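Local coordinates for protein CarG (Serratia, PDB 4O7J) that probably contributes to intrinsic resistance to carbapenem antibiotics in its host and is structurally related to lysozyme inhibitors, at residues A[74-79]-A[142-147]; A[106-111]-A[131-136]; A[113-118]-A[125-130]. All coordinates share one frame; numbering follows the deposited sequence.

Interaction 1 of 3, residues A[74-79]-A[142-147]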
ATOM      1  N   ASP A  74     -17.396  17.197  -5.800  1.00 25.15           N
ATOM      2  CA  ASP A  74     -16.241  18.027  -6.082  1.00 28.55           C
ATOM      3  C   ASP A  74     -15.672  18.642  -4.773  1.00 24.56           C
ATOM      4  O   ASP A  74     -15.248  19.751  -4.724  1.00 28.63           O
ATOM      5  CB  ASP A  74     -16.608  19.050  -7.163  1.00 34.83           C
ATOM      6  CG  ASP A  74     -17.285  18.385  -8.381  1.00 47.30           C
ATOM      7  OD1 ASP A  74     -16.869  17.303  -8.787  1.00 45.76           O
ATOM      8  OD2 ASP A  74     -18.257  18.928  -8.921  1.00 58.59           O
ATOM      9  N   PHE A  75     -15.675  17.850  -3.728  1.00 19.74           N
ATOM     10  CA  PHE A  75     -15.000  18.222  -2.518  1.00 16.74           C
ATOM     11  C   PHE A  75     -14.584  17.001  -1.756  1.00 15.87           C
ATOM     12  O   PHE A  75     -15.112  15.987  -1.989  1.00 14.77           O
ATOM     13  CB  PHE A  75     -15.901  19.110  -1.679  1.00 17.53           C
ATOM     14  CG  PHE A  75     -17.158  18.458  -1.221  1.00 18.22           C
ATOM     15  CD1 PHE A  75     -18.307  18.501  -1.982  1.00 20.16           C
ATOM     16  CD2 PHE A  75     -17.210  17.820  -0.003  1.00 18.52           C
ATOM     17  CE1 PHE A  75     -19.449  17.922  -1.538  1.00 17.85           C
ATOM     18  CE2 PHE A  75     -18.355  17.218   0.417  1.00 18.13           C
ATOM     19  CZ  PHE A  75     -19.469  17.260  -0.361  1.00 19.40           C
ATOM     20  N   LEU A  76     -13.611  17.154  -0.877  1.00 14.28           N
ATOM     21  CA  LEU A  76     -13.131  16.078  -0.072  1.00 14.92           C
ATOM     22  C   LEU A  76     -13.820  16.139   1.302  1.00 14.32           C
ATOM     23  O   LEU A  76     -13.925  17.212   1.937  1.00 13.05           O
ATOM     24  CB  LEU A  76     -11.645  16.228   0.102  1.00 15.14           C
ATOM     25  CG  LEU A  76     -10.850  16.041  -1.216  1.00 18.61           C
ATOM     26  CD1 LEU A  76      -9.389  16.265  -0.963  1.00 19.57           C
ATOM     27  CD2 LEU A  76     -11.082  14.669  -1.779  1.00 20.24           C
ATOM     28  N   VAL A  77     -14.095  14.967   1.806  1.00 13.79           N
ATOM     29  CA  VAL A  77     -14.454  14.742   3.197  1.00 15.28           C
ATOM     30  C   VAL A  77     -13.219  14.391   4.086  1.00 15.31           C
ATOM     31  O   VAL A  77     -13.233  14.633   5.268  1.00 13.50           O
ATOM     32  CB  VAL A  77     -15.604  13.741   3.342  1.00 16.58           C
ATOM     33  CG1 VAL A  77     -16.888  14.293   2.686  1.00 19.08           C
ATOM     34  CG2 VAL A  77     -15.255  12.441   2.694  1.00 22.12           C
ATOM     35  N   GLN A  78     -12.173  13.809   3.511  1.00 13.39           N
ATOM     36  CA  GLN A  78     -10.985  13.501   4.219  1.00 16.84           C
ATOM     37  C   GLN A  78      -9.799  13.667   3.273  1.00 14.17           C
ATOM     38  O   GLN A  78      -9.876  13.278   2.091  1.00 15.13           O
ATOM     39  CB  GLN A  78     -11.059  12.071   4.783  1.00 19.35           C
ATOM     40  CG  GLN A  78      -9.908  11.631   5.661  1.00 21.73           C
ATOM     41  CD  GLN A  78     -10.325  10.521   6.667  1.00 26.74           C
ATOM     42  OE1 GLN A  78     -11.476  10.421   7.067  1.00 34.29           O
ATOM     43  NE2 GLN A  78      -9.396   9.738   7.091  1.00 30.28           N
ATOM     44  N   ASP A  79      -8.716  14.263   3.799  1.00 13.29           N
ATOM     45  CA  ASP A  79      -7.464  14.462   3.039  1.00 14.15           C
ATOM     46  C   ASP A  79      -6.298  14.221   3.938  1.00 14.16           C
ATOM     47  O   ASP A  79      -6.437  14.200   5.165  1.00 13.94           O
ATOM     48  CB  ASP A  79      -7.371  15.845   2.448  1.00 16.57           C
ATOM     49  CG  ASP A  79      -6.449  15.954   1.260  1.00 18.86           C
ATOM     50  OD1 ASP A  79      -5.934  14.932   0.701  1.00 20.03           O
ATOM     51  OD2 ASP A  79      -6.237  17.122   0.870  1.00 21.37           O
ATOM     52  N   SER A 142     -14.668  21.725   1.756  1.00 13.83           N
ATOM     53  CA  SER A 142     -13.765  20.625   1.434  1.00 13.09           C
ATOM     54  C   SER A 142     -12.687  20.570   2.481  1.00 12.85           C
ATOM     55  O   SER A 142     -12.195  21.619   2.976  1.00 12.68           O
ATOM     56  CB  SER A 142     -13.167  20.847   0.010  1.00 14.84           C
ATOM     57  OG  SER A 142     -12.453  19.692  -0.415  1.00 14.92           O
ATOM     58  N   ALA A 143     -12.371  19.361   2.954  1.00 13.90           N
ATOM     59  CA  ALA A 143     -11.456  19.199   4.102  1.00 13.76           C
ATOM     60  C   ALA A 143     -10.077  19.781   3.851  1.00 14.78           C
ATOM     61  O   ALA A 143      -9.488  20.363   4.757  1.00 16.59           O
ATOM     62  CB  ALA A 143     -11.328  17.711   4.490  1.00 13.40           C
ATOM     63  N   ASP A 144      -9.607  19.712   2.608  1.00 17.97           N
ATOM     64  CA  ASP A 144      -8.293  20.221   2.240  1.00 19.45           C
ATOM     65  C   ASP A 144      -8.205  21.768   2.393  1.00 19.06           C
ATOM     66  O   ASP A 144      -7.095  22.297   2.541  1.00 15.60           O
ATOM     67  CB  ASP A 144      -7.937  19.853   0.805  1.00 24.68           C
ATOM     68  CG  ASP A 144      -9.002  20.265  -0.152  1.00 29.34           C
ATOM     69  OD1 ASP A 144     -10.127  19.760   0.024  1.00 31.09           O
ATOM     70  OD2 ASP A 144      -8.746  21.113  -1.015  1.00 38.68           O
ATOM     71  N   GLU A 145      -9.346  22.436   2.416  1.00 16.13           N
ATOM     72  CA  GLU A 145      -9.299  23.870   2.640  1.00 18.00           C
ATOM     73  C   GLU A 145      -8.725  24.257   4.027  1.00 18.14           C
ATOM     74  O   GLU A 145      -8.183  25.315   4.165  1.00 18.08           O
ATOM     75  CB  GLU A 145     -10.642  24.500   2.396  1.00 17.80           C
ATOM     76  CG  GLU A 145     -11.167  24.511   0.973  1.00 20.97           C
ATOM     77  CD  GLU A 145     -12.574  25.090   1.018  1.00 26.90           C
ATOM     78  OE1 GLU A 145     -13.511  24.320   1.073  1.00 21.73           O
ATOM     79  OE2 GLU A 145     -12.683  26.328   1.194  1.00 38.32           O
ATOM     80  N   ALA A 146      -8.890  23.396   5.021  1.00 16.82           N
ATOM     81  CA  ALA A 146      -8.443  23.655   6.368  1.00 15.78           C
ATOM     82  C   ALA A 146      -6.910  23.657   6.478  1.00 14.09           C
ATOM     83  O   ALA A 146      -6.365  24.105   7.447  1.00 16.64           O
ATOM     84  CB  ALA A 146      -9.029  22.657   7.347  1.00 17.56           C
ATOM     85  N   TYR A 147      -6.209  23.156   5.471  1.00 14.73           N
ATOM     86  CA  TYR A 147      -4.707  23.113   5.546  1.00 14.99           C
ATOM     87  C   TYR A 147      -4.166  24.556   5.500  1.00 18.38           C
ATOM     88  O   TYR A 147      -3.031  24.812   5.883  1.00 19.20           O
ATOM     89  CB  TYR A 147      -4.075  22.319   4.393  1.00 15.69           C
ATOM     90  CG  TYR A 147      -4.261  20.838   4.518  1.00 14.13           C
ATOM     91  CD1 TYR A 147      -3.836  20.172   5.643  1.00 14.04           C
ATOM     92  CD2 TYR A 147      -4.834  20.103   3.533  1.00 15.30           C
ATOM     93  CE1 TYR A 147      -4.061  18.851   5.826  1.00 14.19           C
ATOM     94  CE2 TYR A 147      -5.024  18.769   3.688  1.00 15.38           C
ATOM     95  CZ  TYR A 147      -4.624  18.133   4.847  1.00 15.01           C
ATOM     96  OH  TYR A 147      -4.775  16.774   4.936  1.00 13.31           O
TER
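Asp-79 reaches across to Asp-144 and Tyr-147 with its carboxylate, while Ser-142 and Ala-143 fasten the other end of the contact to Leu-76. The CG of Asp-79 stands anti to its own backbone N (chi1 -157°), and the carboxylate beyond it meets the Tyr-147 ring at its edge, near the ring plane, with OD2 3.5 Å from CE2. An aromatic C-H edge carries slight positive charge, so a carboxylate suits this place. The same OD2 lies 3.2 Å from CB of Asp-144. The two acids are nevertheless kept apart, Asp-79 OD2 being 4.8 Å from Asp-144 OD1; their like charges probably repel mildly, and Arg-81, a weak long-range ion partner of Asp-79 that also touches Asp-144, may ease this.

Ser-142 turns OG anti to its backbone N (chi1 -171°), and this hydroxyl accepts an almost straight bond from Leu-76 N at 2.8 Å. Leu-76 is held at both its backbone polar atoms, for Ala-143 N donates to Leu-76 O over 2.8 Å. The serine hydroxyl thus accepts the N-H as a backbone carbonyl would in a sheet. Ala-143 has just a methyl to place: its CB sits 3.7 Å from Val-77 O. Leu-76 completes this side by laying CD1 3.7 Å from Asp-144 OD1, the two side chains crossing at about a right angle.

The 3-10 turn 143-147 thereby closes over the start of strand 78-85, where Val-77 and Gln-78 form a classic bulge opposite Tyr-67. Tyr-147 passes on into the sheet, its hydroxyl bonded to Val-92 O of strand 88-96 and its side chain touching Leu-109, while Ala-143 packs on Ala-94 and Ala-146 on Val-107 of strand 107-116.

Interaction 2 of 3, residues A[106-111]-A[131-136]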
ATOM      1  N   LYS A 106     -17.524  21.795  10.183  1.00 14.73           N
ATOM      2  CA  LYS A 106     -16.289  21.718  10.947  1.00 16.64           C
ATOM      3  C   LYS A 106     -15.329  20.681  10.404  1.00 14.19           C
ATOM      4  O   LYS A 106     -15.743  19.676   9.815  1.00 14.58           O
ATOM      5  CB  LYS A 106     -16.533  21.360  12.435  1.00 17.89           C
ATOM      6  CG  LYS A 106     -17.130  22.484  13.257  1.00 24.85           C
ATOM      7  CD  LYS A 106     -17.162  22.003  14.718  1.00 29.77           C
ATOM      8  CE  LYS A 106     -18.060  22.869  15.558  1.00 35.18           C
ATOM      9  NZ  LYS A 106     -17.403  24.161  15.855  1.00 37.85           N
ATOM     10  N   VAL A 107     -14.052  20.989  10.505  1.00 13.48           N
ATOM     11  CA  VAL A 107     -13.018  20.138   9.992  1.00 12.38           C
ATOM     12  C   VAL A 107     -12.045  19.971  11.139  1.00 13.72           C
ATOM     13  O   VAL A 107     -11.667  20.990  11.770  1.00 14.01           O
ATOM     14  CB  VAL A 107     -12.266  20.725   8.739  1.00 13.85           C
ATOM     15  CG1 VAL A 107     -11.105  19.808   8.370  1.00 13.96           C
ATOM     16  CG2 VAL A 107     -13.170  20.962   7.561  1.00 15.14           C
ATOM     17  N   SER A 108     -11.614  18.736  11.425  1.00 13.85           N
ATOM     18  CA  SER A 108     -10.539  18.452  12.349  1.00 13.31           C
ATOM     19  C   SER A 108      -9.229  18.214  11.644  1.00 13.40           C
ATOM     20  O   SER A 108      -9.217  17.684  10.515  1.00 13.15           O
ATOM     21  CB  SER A 108     -10.801  17.227  13.235  1.00 14.95           C
ATOM     22  OG  SER A 108     -10.961  16.061  12.525  1.00 16.08           O
ATOM     23  N   LEU A 109      -8.134  18.546  12.346  1.00 12.20           N
ATOM     24  CA  LEU A 109      -6.783  18.302  11.835  1.00 13.34           C
ATOM     25  C   LEU A 109      -6.046  17.483  12.795  1.00 13.38           C
ATOM     26  O   LEU A 109      -5.879  17.917  13.939  1.00 13.42           O
ATOM     27  CB  LEU A 109      -6.059  19.609  11.568  1.00 15.08           C
ATOM     28  CG  LEU A 109      -6.582  20.539  10.473  1.00 14.87           C
ATOM     29  CD1 LEU A 109      -6.089  21.957  10.721  1.00 17.99           C
ATOM     30  CD2 LEU A 109      -6.250  20.057   9.052  1.00 15.24           C
ATOM     31  N   THR A 110      -5.717  16.238  12.372  1.00 12.36           N
ATOM     32  CA  THR A 110      -5.011  15.263  13.214  1.00 13.10           C
ATOM     33  C   THR A 110      -3.578  15.273  12.720  1.00 13.35           C
ATOM     34  O   THR A 110      -3.309  15.082  11.529  1.00 13.49           O
ATOM     35  CB  THR A 110      -5.587  13.867  13.154  1.00 12.66           C
ATOM     36  OG1 THR A 110      -6.963  13.978  13.418  1.00 15.15           O
ATOM     37  CG2 THR A 110      -4.907  12.939  14.138  1.00 15.19           C
ATOM     38  N   ILE A 111      -2.676  15.609  13.627  1.00 13.10           N
ATOM     39  CA  ILE A 111      -1.253  15.732  13.382  1.00 13.18           C
ATOM     40  C   ILE A 111      -0.581  14.482  13.863  1.00 14.71           C
ATOM     41  O   ILE A 111      -0.655  14.112  15.082  1.00 12.97           O
ATOM     42  CB  ILE A 111      -0.668  16.926  14.202  1.00 15.80           C
ATOM     43  CG1 ILE A 111      -1.495  18.211  14.073  1.00 19.31           C
ATOM     44  CG2 ILE A 111       0.808  17.108  13.901  1.00 16.14           C
ATOM     45  CD1 ILE A 111      -1.531  18.778  12.705  1.00 23.97           C
ATOM     46  N   SER A 131      -0.043  13.100  17.550  1.00 20.08           N
ATOM     47  CA  SER A 131       0.474  14.143  18.473  1.00 24.10           C
ATOM     48  C   SER A 131      -0.660  14.932  19.109  1.00 24.25           C
ATOM     49  O   SER A 131      -0.696  15.149  20.351  1.00 25.86           O
ATOM     50  CB  SER A 131       1.423  15.119  17.798  1.00 26.58           C
ATOM     51  OG  SER A 131       2.426  14.413  17.122  1.00 36.83           O
ATOM     52  N   LYS A 132      -1.621  15.277  18.285  1.00 22.05           N
ATOM     53  CA  LYS A 132      -2.658  16.216  18.681  1.00 24.02           C
ATOM     54  C   LYS A 132      -3.714  16.266  17.563  1.00 20.63           C
ATOM     55  O   LYS A 132      -3.398  16.078  16.389  1.00 18.34           O
ATOM     56  CB  LYS A 132      -2.005  17.591  18.793  1.00 29.72           C
ATOM     57  CG  LYS A 132      -2.799  18.762  19.255  1.00 36.06           C
ATOM     58  CD  LYS A 132      -3.698  18.498  20.457  1.00 47.14           C
ATOM     59  CE  LYS A 132      -4.543  19.765  20.750  1.00 53.32           C
ATOM     60  NZ  LYS A 132      -5.782  19.571  21.556  1.00 49.22           N
ATOM     61  N   THR A 133      -4.960  16.556  17.946  1.00 17.25           N
ATOM     62  CA  THR A 133      -6.010  16.863  16.984  1.00 17.32           C
ATOM     63  C   THR A 133      -6.521  18.272  17.361  1.00 16.26           C
ATOM     64  O   THR A 133      -6.616  18.589  18.570  1.00 17.82           O
ATOM     65  CB  THR A 133      -7.114  15.824  16.979  1.00 17.03           C
ATOM     66  OG1 THR A 133      -6.600  14.548  16.613  1.00 20.98           O
ATOM     67  CG2 THR A 133      -8.220  16.196  16.013  1.00 18.56           C
ATOM     68  N   VAL A 134      -6.719  19.132  16.397  1.00 17.19           N
ATOM     69  CA  VAL A 134      -7.281  20.430  16.612  1.00 17.28           C
ATOM     70  C   VAL A 134      -8.473  20.641  15.702  1.00 18.25           C
ATOM     71  O   VAL A 134      -8.580  20.015  14.658  1.00 16.79           O
ATOM     72  CB  VAL A 134      -6.274  21.580  16.506  1.00 21.16           C
ATOM     73  CG1 VAL A 134      -5.060  21.294  17.361  1.00 25.78           C
ATOM     74  CG2 VAL A 134      -5.869  21.849  15.047  1.00 20.60           C
ATOM     75  N   THR A 135      -9.423  21.484  16.127  1.00 15.97           N
ATOM     76  CA  THR A 135     -10.531  21.798  15.298  1.00 16.59           C
ATOM     77  C   THR A 135     -10.194  23.031  14.536  1.00 17.59           C
ATOM     78  O   THR A 135      -9.739  24.023  15.126  1.00 18.46           O
ATOM     79  CB  THR A 135     -11.801  22.051  16.126  1.00 18.66           C
ATOM     80  OG1 THR A 135     -11.986  20.984  17.042  1.00 21.69           O
ATOM     81  CG2 THR A 135     -12.987  22.163  15.257  1.00 20.14           C
ATOM     82  N   ALA A 136     -10.362  23.007  13.198  1.00 14.57           N
ATOM     83  CA  ALA A 136     -10.090  24.208  12.483  1.00 14.75           C
ATOM     84  C   ALA A 136     -11.069  25.328  12.957  1.00 16.06           C
ATOM     85  O   ALA A 136     -12.190  25.072  13.332  1.00 16.71           O
ATOM     86  CB  ALA A 136     -10.203  23.987  10.984  1.00 14.93           C
TER
HETATM   87  O   HOH W   1     -13.835  23.669  11.547  1.00 17.15           O
HETATM   88  O   HOH W   2      -8.310  12.871  15.564  1.00 31.18           O
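Thr-110 and Thr-133 face each other with the same first torsion (chi1 -52° and -61°), each placing OG1 beside its backbone N and CG2 anti to that N. The two hydroxyl oxygens come within 3.3 Å, and one water joins them, 2.8 Å from Thr-110 OG1 and 2.6 Å from Thr-133 OG1. Threonine serves both demands here: OG1 meets the water, while the methyl CG2 of Thr-110 rests 3.4 Å from Thr-133 OG1, and the branching at CB suits an extended backbone.

These residues form a non-hydrogen-bonded pair of an antiparallel hairpin, strand 107-116 with strand 126-135. On either side of them lie hydrogen-bonded pairs: Leu-109 and Val-134 exchange both of their N-H groups, whereas Ile-111 gives its N-H to Lys-132 O in a nearly straight bond. Its carbonyl goes elsewhere, to Ser-131 N at 2.7 Å, because Ser-131 and Lys-132 both stand opposite Ile-111 in a classic beta bulge. The extra residue is taken up by the turned-back psi of Ser-131 (-43°). Between the bonded pairs, CA-H groups fill in, that of Thr-133 lying 3.2 Å (CA to O) from Leu-109 O.

At the far end Ala-136 N donates to Val-107 O, with the alanine CB packed 3.4 Å from that same oxygen. A second water accepts from Val-107 N at 2.9 Å and is hydrogen-bonded to Ala-136 O, joining the two backbones beyond the last direct bond.

The threonine side also carries Ser-108, whose small side chain fits beside Thr-133 CG2. On the other face Leu-109, Ile-111 and Val-134 present branched apolar groups, and Met-154 of helix 152-155 packs against all three.

Interaction 3 of 3, residues A[113-118]-A[125-130]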
ATOM      1  N   ARG A 113       3.153  12.368  14.121  1.00 14.32           N
ATOM      2  CA  ARG A 113       4.583  12.469  14.050  1.00 16.32           C
ATOM      3  C   ARG A 113       5.139  11.056  13.878  1.00 15.00           C
ATOM      4  O   ARG A 113       4.498  10.028  14.256  1.00 15.19           O
ATOM      5  CB  ARG A 113       5.110  13.148  15.342  1.00 19.14           C
ATOM      6  CG  ARG A 113       4.989  12.209  16.510  1.00 21.96           C
ATOM      7  CD  ARG A 113       5.556  12.710  17.810  1.00 32.08           C
ATOM      8  NE  ARG A 113       5.671  11.554  18.703  1.00 36.99           N
ATOM      9  CZ  ARG A 113       4.654  10.981  19.340  1.00 44.69           C
ATOM     10  NH1 ARG A 113       3.400  11.470  19.246  1.00 44.11           N
ATOM     11  NH2 ARG A 113       4.913   9.913  20.109  1.00 50.98           N
ATOM     12  N   PHE A 114       6.357  10.990  13.385  1.00 14.55           N
ATOM     13  CA  PHE A 114       7.024   9.735  13.170  1.00 13.56           C
ATOM     14  C   PHE A 114       7.460   9.097  14.490  1.00 15.92           C
ATOM     15  O   PHE A 114       8.096   9.772  15.319  1.00 15.80           O
ATOM     16  CB  PHE A 114       8.191   9.927  12.280  1.00 15.61           C
ATOM     17  CG  PHE A 114       8.810   8.662  11.888  1.00 16.71           C
ATOM     18  CD1 PHE A 114       9.805   8.077  12.668  1.00 19.97           C
ATOM     19  CD2 PHE A 114       8.346   8.008  10.752  1.00 18.80           C
ATOM     20  CE1 PHE A 114      10.342   6.849  12.301  1.00 20.46           C
ATOM     21  CE2 PHE A 114       8.872   6.820  10.378  1.00 21.61           C
ATOM     22  CZ  PHE A 114       9.872   6.230  11.154  1.00 20.40           C
ATOM     23  N   LYS A 115       7.182   7.818  14.655  1.00 16.26           N
ATOM     24  CA  LYS A 115       7.514   7.101  15.922  1.00 19.95           C
ATOM     25  C   LYS A 115       8.091   5.708  15.664  1.00 20.61           C
ATOM     26  O   LYS A 115       7.518   4.874  14.922  1.00 18.44           O
ATOM     27  CB  LYS A 115       6.308   7.002  16.818  1.00 22.33           C
ATOM     28  CG  LYS A 115       6.564   6.261  18.146  1.00 26.82           C
ATOM     29  CD  LYS A 115       5.388   6.240  19.066  1.00 28.66           C
ATOM     30  CE  LYS A 115       5.854   5.861  20.472  1.00 34.70           C
ATOM     31  NZ  LYS A 115       4.702   5.365  21.272  1.00 39.89           N
ATOM     32  N   VAL A 116       9.263   5.465  16.243  1.00 20.90           N
ATOM     33  CA  VAL A 116       9.881   4.125  16.195  1.00 22.96           C
ATOM     34  C   VAL A 116       9.687   3.369  17.493  1.00 26.12           C
ATOM     35  O   VAL A 116       9.874   3.957  18.574  1.00 25.79           O
ATOM     36  CB  VAL A 116      11.373   4.246  15.945  1.00 26.44           C
ATOM     37  CG1 VAL A 116      12.003   2.876  15.684  1.00 24.86           C
ATOM     38  CG2 VAL A 116      11.597   5.129  14.765  1.00 30.14           C
ATOM     39  N   SER A 117       9.283   2.101  17.414  1.00 23.37           N
ATOM     40  CA  SER A 117       8.951   1.306  18.627  1.00 28.53           C
ATOM     41  C   SER A 117       9.766   0.025  18.472  1.00 28.21           C
ATOM     42  O   SER A 117       9.366  -0.889  17.806  1.00 27.40           O
ATOM     43  CB  SER A 117       7.451   1.035  18.753  1.00 28.63           C
ATOM     44  OG  SER A 117       6.648   2.225  18.847  1.00 27.10           O
ATOM     45  N   ARG A 118      10.994   0.028  19.001  1.00 33.24           N
ATOM     46  CA  ARG A 118      11.973  -0.997  18.613  1.00 38.98           C
ATOM     47  C   ARG A 118      11.826  -2.224  19.481  1.00 41.90           C
ATOM     48  O   ARG A 118      11.680  -2.075  20.644  1.00 39.93           O
ATOM     49  CB  ARG A 118      13.400  -0.456  18.721  1.00 45.69           C
ATOM     50  CG  ARG A 118      14.436  -1.280  17.944  1.00 49.59           C
ATOM     51  CD  ARG A 118      14.992  -0.527  16.760  1.00 56.51           C
ATOM     52  NE  ARG A 118      15.137  -1.419  15.596  1.00 56.38           N
ATOM     53  CZ  ARG A 118      15.287  -0.990  14.343  1.00 62.70           C
ATOM     54  NH1 ARG A 118      15.346   0.318  14.067  1.00 63.91           N
ATOM     55  NH2 ARG A 118      15.385  -1.873  13.354  1.00 65.00           N
ATOM     56  N   LEU A 125       7.007  -1.317  14.171  1.00 18.62           N
ATOM     57  CA  LEU A 125       8.307  -0.761  14.369  1.00 19.22           C
ATOM     58  C   LEU A 125       8.312   0.726  13.985  1.00 19.57           C
ATOM     59  O   LEU A 125       8.857   1.584  14.732  1.00 16.98           O
ATOM     60  CB  LEU A 125       9.307  -1.483  13.498  1.00 20.25           C
ATOM     61  CG  LEU A 125      10.718  -0.939  13.515  1.00 22.23           C
ATOM     62  CD1 LEU A 125      11.231  -0.871  14.940  1.00 24.98           C
ATOM     63  CD2 LEU A 125      11.574  -1.809  12.629  1.00 23.78           C
ATOM     64  N   TYR A 126       7.680   1.020  12.839  1.00 19.30           N
ATOM     65  CA  TYR A 126       7.574   2.414  12.329  1.00 17.38           C
ATOM     66  C   TYR A 126       6.128   2.771  12.115  1.00 16.67           C
ATOM     67  O   TYR A 126       5.386   2.062  11.382  1.00 18.21           O
ATOM     68  CB  TYR A 126       8.294   2.576  10.996  1.00 16.33           C
ATOM     69  CG  TYR A 126       9.744   2.178  11.018  1.00 17.04           C
ATOM     70  CD1 TYR A 126      10.678   2.835  11.812  1.00 18.25           C
ATOM     71  CD2 TYR A 126      10.179   1.151  10.243  1.00 18.98           C
ATOM     72  CE1 TYR A 126      12.014   2.485  11.796  1.00 20.06           C
ATOM     73  CE2 TYR A 126      11.484   0.743  10.281  1.00 19.75           C
ATOM     74  CZ  TYR A 126      12.402   1.420  11.054  1.00 22.03           C
ATOM     75  OH  TYR A 126      13.707   1.052  11.026  1.00 28.53           O
ATOM     76  N   GLU A 127       5.678   3.850  12.774  1.00 16.08           N
ATOM     77  CA  GLU A 127       4.283   4.303  12.638  1.00 17.67           C
ATOM     78  C   GLU A 127       4.142   5.833  12.715  1.00 15.74           C
ATOM     79  O   GLU A 127       5.033   6.520  13.173  1.00 16.70           O
ATOM     80  CB  GLU A 127       3.360   3.647  13.692  1.00 23.16           C
ATOM     81  CG  GLU A 127       3.584   4.291  15.029  1.00 25.58           C
ATOM     82  CD  GLU A 127       2.994   3.545  16.237  1.00 33.57           C
ATOM     83  OE1 GLU A 127       2.379   2.458  16.081  1.00 33.56           O
ATOM     84  OE2 GLU A 127       3.212   4.095  17.351  1.00 37.76           O
ATOM     85  N   TRP A 128       2.997   6.321  12.255  1.00 13.87           N
ATOM     86  CA  TRP A 128       2.571   7.692  12.437  1.00 15.60           C
ATOM     87  C   TRP A 128       1.744   7.714  13.741  1.00 18.35           C
ATOM     88  O   TRP A 128       0.704   7.035  13.889  1.00 21.50           O
ATOM     89  CB  TRP A 128       1.735   8.125  11.282  1.00 14.97           C
ATOM     90  CG  TRP A 128       2.512   8.350  10.050  1.00 13.08           C
ATOM     91  CD1 TRP A 128       2.517   7.576   8.974  1.00 13.67           C
ATOM     92  CD2 TRP A 128       3.435   9.429   9.801  1.00 13.03           C
ATOM     93  NE1 TRP A 128       3.346   8.083   8.040  1.00 13.09           N
ATOM     94  CE2 TRP A 128       3.952   9.213   8.509  1.00 13.15           C
ATOM     95  CE3 TRP A 128       3.911  10.509  10.550  1.00 12.69           C
ATOM     96  CZ2 TRP A 128       4.835  10.070   7.922  1.00 14.00           C
ATOM     97  CZ3 TRP A 128       4.818  11.374   9.995  1.00 13.78           C
ATOM     98  CH2 TRP A 128       5.305  11.151   8.666  1.00 14.40           C
ATOM     99  N   SER A 129       2.264   8.445  14.727  1.00 18.32           N
ATOM    100  CA  SER A 129       1.684   8.467  16.022  1.00 19.64           C
ATOM    101  C   SER A 129       1.016   9.787  16.246  1.00 17.40           C
ATOM    102  O   SER A 129       1.626  10.836  16.077  1.00 16.95           O
ATOM    103  CB  SER A 129       2.780   8.270  17.099  1.00 23.24           C
ATOM    104  OG  SER A 129       2.269   8.435  18.412  1.00 23.48           O
ATOM    105  N   MET A 130      -0.240   9.754  16.672  1.00 20.86           N
ATOM    106  CA  MET A 130      -0.991  10.990  16.851  1.00 22.52           C
ATOM    107  C   MET A 130      -0.338  11.886  17.911  1.00 20.95           C
ATOM    108  O   MET A 130      -0.054  11.439  19.012  1.00 22.28           O
ATOM    109  CB  MET A 130      -2.456  10.689  17.197  1.00 23.53           C
ATOM    110  CG  MET A 130      -3.242  11.980  17.336  1.00 29.15           C
ATOM    111  SD  MET A 130      -4.987  11.752  17.541  1.00 42.89           S
ATOM    112  CE  MET A 130      -5.088  10.322  18.622  1.00 40.86           C
TER
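Leu-125 O is gripped twice: Ser-117 N bonds to it over 2.8 Å, and the CA-H of Val-116 approaches with CA at 3.1 Å. Ser-117 O accepts from Asn-32 of the second subunit. The same ladder runs on through the reciprocal bonds of Lys-115 with Glu-127 and Arg-113 with Ser-129, closing the antiparallel hairpin near its turn.

Leu-125 sets CG anti to its backbone N (chi1 176°), and CG lies over the centre of the neighbouring Tyr-126 ring; CD2 meanwhile rests over one face of the Arg-118 guanidinium. Val-116 comes alongside, with CG2 at the edge of the Tyr-126 ring. Phe-114 touches that ring by its tip, CZ 3.6 Å from Tyr-126 CD1, the planes 33° apart. Phe-114 also packs on Asn-16, a ligand of the bound sodium ion; the ion lies about 7 Å from the Phe-114 side chain.

On the opposite face, Arg-113 lays its guanidinium with one face over Ser-129 CB, where a small residue allows the close approach. Lys-115 and Glu-127 run side by side in the same direction, Lys-115 CD 3.5 Å from Glu-127 OE2, yet NZ remains 4.4 Å from OE2. The attraction between Lys-115 and Glu-127 is therefore probably diffuse, exerted without a formal salt bridge, while direction and register come from the backbone bonds.

In the fold
Interactions 2 and 3 hold the same two strands, 107-116 and 126-135, at successive points of one hairpin, meeting where Met-130 packs on Thr-110 and Ser-131 on Arg-113. Interaction 1 instead ties a later 3-10 turn to the start of strand 78-85, at the other outer strand of the same sheet, about 25 Å from interaction 3 between centres. It touches interaction 2 through Ala-146 on Val-107. All three are partly buried, but only interaction 1 lacks exposed touching residues. Its two hydrogen bonds both reach the backbone of Leu-76, while interactions 2 and 3 rely on backbone ladders. Waters and hydroxyls mark interaction 2; rings and long charged chains mark interaction 3, which reaches the second subunit.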